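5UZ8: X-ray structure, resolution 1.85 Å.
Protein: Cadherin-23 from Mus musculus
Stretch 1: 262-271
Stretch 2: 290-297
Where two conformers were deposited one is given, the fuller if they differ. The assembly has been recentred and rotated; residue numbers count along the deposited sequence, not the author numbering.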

# COMPACT_ATOMS: atom_id res chain seq x y z
N LEU A 262 14.58 48.82 -0.53
CA LEU A 262 15.94 49.34 -0.49
C LEU A 262 16.36 49.69 0.94
O LEU A 262 15.54 50.12 1.76
CB LEU A 262 16.05 50.62 -1.30
CG LEU A 262 15.65 50.49 -2.75
CD1 LEU A 262 15.76 51.82 -3.48
CD2 LEU A 262 16.48 49.41 -3.44
N GLU A 263 17.66 49.55 1.18
CA GLU A 263 18.28 49.86 2.48
C GLU A 263 19.58 50.61 2.29
O GLU A 263 20.16 50.63 1.18
CB GLU A 263 18.55 48.57 3.27
CG GLU A 263 17.37 48.06 4.05
CD GLU A 263 17.66 46.75 4.77
OE1 GLU A 263 18.83 46.33 4.84
OE2 GLU A 263 16.70 46.13 5.25
N GLY A 264 20.00 51.31 3.34
CA GLY A 264 21.32 51.94 3.39
C GLY A 264 21.37 53.36 2.84
O GLY A 264 20.34 53.89 2.45
N PRO A 265 22.58 53.95 2.78
CA PRO A 265 22.84 55.38 2.57
C PRO A 265 22.29 56.04 1.30
O PRO A 265 22.29 57.26 1.19
CB PRO A 265 24.37 55.48 2.59
CG PRO A 265 24.83 54.09 2.32
CD PRO A 265 23.85 53.26 3.06
N GLY A 266 21.79 55.27 0.35
CA GLY A 266 21.14 55.90 -0.78
C GLY A 266 19.66 55.66 -0.90
O GLY A 266 19.06 56.01 -1.91
N MET A 267 19.03 55.04 0.09
CA MET A 267 17.65 54.71 -0.12
C MET A 267 16.86 55.98 -0.50
O MET A 267 16.18 55.95 -1.51
CB MET A 267 17.04 53.92 1.02
CG MET A 267 16.93 54.67 2.31
SD MET A 267 16.63 53.44 3.58
CE MET A 267 14.89 53.12 3.33
N GLU A 268 17.06 57.09 0.22
CA GLU A 268 16.27 58.33 -0.01
C GLU A 268 16.27 58.93 -1.44
O GLU A 268 15.33 59.64 -1.81
CB GLU A 268 16.68 59.42 1.02
CG GLU A 268 18.08 60.07 0.84
CD GLU A 268 19.28 59.11 0.93
OE1 GLU A 268 19.26 58.16 1.78
OE2 GLU A 268 20.26 59.28 0.12
N ALA A 269 17.30 58.65 -2.23
CA ALA A 269 17.39 59.13 -3.60
C ALA A 269 16.74 58.20 -4.64
O ALA A 269 16.64 58.58 -5.82
CB ALA A 269 18.83 59.41 -3.99
N PHE A 270 16.35 57.00 -4.24
CA PHE A 270 15.76 56.03 -5.15
C PHE A 270 14.53 55.37 -4.53
O PHE A 270 14.30 55.48 -3.32
CB PHE A 270 16.78 54.93 -5.46
CG PHE A 270 18.03 55.44 -6.12
CD1 PHE A 270 19.08 55.92 -5.37
CD2 PHE A 270 18.14 55.46 -7.51
CE1 PHE A 270 20.20 56.43 -5.98
CE2 PHE A 270 19.28 55.94 -8.13
CZ PHE A 270 20.32 56.43 -7.36
N SER A 271 13.77 54.68 -5.37
CA SER A 271 12.62 53.89 -4.94
C SER A 271 12.61 52.59 -5.69
O SER A 271 13.05 52.54 -6.84
CB SER A 271 11.32 54.63 -5.24
OG SER A 271 11.17 55.73 -4.38
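Stretch 2 (290-297) RFNLTVVA

The contact is built around two phenylalanines and a leucine. Phe-270 reaches from stretch 1 with chi1 m and presents its edge to the face of Phe-291, which also takes the m rotamer; the centroids lie 4.9 Å apart, the planes stand at 84°, and CE1 of Phe-270 comes to 3.6 Å from CG of Phe-291. Leu-293, two residues further along the strand, uses one face of the Phe-270 ring: its CD1 stands 4.0 Å from the ring centroid, only 25° off the normal, and 3.7 Å from CD1 of Phe-270. One aromatic side chain thus serves two neighbours, giving its edge to a ring and its face to a methyl. Ala-269 adds to the cluster, with CB 3.9 Å from CE2 of Phe-291.

Over this cluster passes the backbone of Gly-266, whose CA lies 3.4 Å from CD2 of Leu-293 and 3.9 Å from CD2 of Phe-291. The spacing leaves no room for a side chain: an ideal CB here would fall 2.4 Å from that same CD2 of Leu-293 and 2.9 Å from CD2 of Phe-291. Close packing is paid for with a glycine.

Stretch 2 is extended, a β strand that continues past Ala-297, whereas stretch 1 pairs with it as a strand only at Leu-262 and Glu-263 before leaving the pairing for a turn. The pairing is antiparallel. Leu-262 faces Val-295 in a non-hydrogen-bonded pair, CA to CA 4.8 Å, and on their shared face of the sheet CD2 of Leu-262 meets CG2 of Val-295 at 3.9 Å. Glu-263 and Thr-294 form the hydrogen-bonded pair: Glu-263 N donates to Thr-294 O at 2.8 Å, and Thr-294 N returns the bond to Glu-263 O at 3.2 Å. Their side chains occupy the other face, CB to CB 4.0 Å.

The strand pairing stops where a type I turn from Gly-264 to Met-267 begins, closed by Met-267 N to Gly-264 O at 2.9 Å. Gly-264 enters it with phi of 89°, a value that favours glycine. Phe-270 N then bonds to Met-267 O at 2.9 Å across the short 3-10 segment that leads to the aromatic ring.

At the polar edge, a water extends the pairing beyond its last direct bond. It donates to Glu-263 O at 3.1 Å and to Asn-292 O at 2.6 Å, and accepts a weak bond from Thr-294 OG1 at 3.4 Å.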

# COMPACT_ATOMS: atom_id res chain seq x y z
N ARG A 290 27.50 59.03 -6.16
CA ARG A 290 27.72 57.58 -6.30
C ARG A 290 27.03 56.89 -5.13
O ARG A 290 27.14 57.33 -3.99
CB ARG A 290 29.19 57.21 -6.22
CG ARG A 290 30.07 57.89 -7.27
CD ARG A 290 31.33 57.05 -7.60
NE ARG A 290 31.53 55.91 -6.69
CZ ARG A 290 31.73 54.63 -7.04
NH1 ARG A 290 31.85 54.25 -8.33
NH2 ARG A 290 31.87 53.71 -6.08
N PHE A 291 26.33 55.81 -5.42
CA PHE A 291 25.53 55.14 -4.43
C PHE A 291 25.89 53.66 -4.46
O PHE A 291 26.10 53.11 -5.56
CB PHE A 291 24.06 55.29 -4.77
CG PHE A 291 23.61 56.70 -4.88
CD1 PHE A 291 23.69 57.38 -6.10
CD2 PHE A 291 23.14 57.38 -3.78
CE1 PHE A 291 23.28 58.69 -6.21
CE2 PHE A 291 22.70 58.69 -3.90
CZ PHE A 291 22.79 59.35 -5.11
N ASN A 292 26.01 53.04 -3.28
CA ASN A 292 25.99 51.57 -3.21
C ASN A 292 24.81 51.20 -2.33
O ASN A 292 24.84 51.27 -1.12
CB ASN A 292 27.31 50.93 -2.75
CG ASN A 292 27.48 49.50 -3.30
OD1 ASN A 292 26.68 49.01 -4.08
ND2 ASN A 292 28.54 48.84 -2.88
N LEU A 293 23.73 50.86 -3.02
CA LEU A 293 22.43 50.57 -2.41
C LEU A 293 22.38 49.11 -2.03
O LEU A 293 23.09 48.27 -2.64
CB LEU A 293 21.31 50.85 -3.39
CG LEU A 293 21.29 52.25 -4.00
CD1 LEU A 293 20.19 52.41 -5.06
CD2 LEU A 293 21.12 53.25 -2.89
N THR A 294 21.59 48.81 -1.01
CA THR A 294 21.30 47.44 -0.66
C THR A 294 19.88 47.14 -1.07
O THR A 294 18.96 47.85 -0.64
CB THR A 294 21.46 47.22 0.85
OG1 THR A 294 22.83 47.43 1.19
CG2 THR A 294 21.12 45.80 1.19
N VAL A 295 19.71 46.14 -1.93
CA VAL A 295 18.39 45.75 -2.44
C VAL A 295 18.01 44.50 -1.66
O VAL A 295 18.82 43.56 -1.56
CB VAL A 295 18.41 45.45 -3.94
CG1 VAL A 295 17.03 45.11 -4.47
CG2 VAL A 295 18.96 46.65 -4.70
N VAL A 296 16.81 44.48 -1.11
CA VAL A 296 16.35 43.38 -0.27
C VAL A 296 15.13 42.76 -0.95
O VAL A 296 14.26 43.49 -1.39
CB VAL A 296 15.91 43.89 1.10
CG1 VAL A 296 15.53 42.74 2.04
CG2 VAL A 296 16.97 44.78 1.71
N ALA A 297 15.08 41.42 -1.00
CA ALA A 297 13.90 40.68 -1.43
C ALA A 297 13.44 39.89 -0.22
O ALA A 297 14.25 39.22 0.40
CB ALA A 297 14.22 39.73 -2.58
O HOH W 1 23.25 50.74 0.89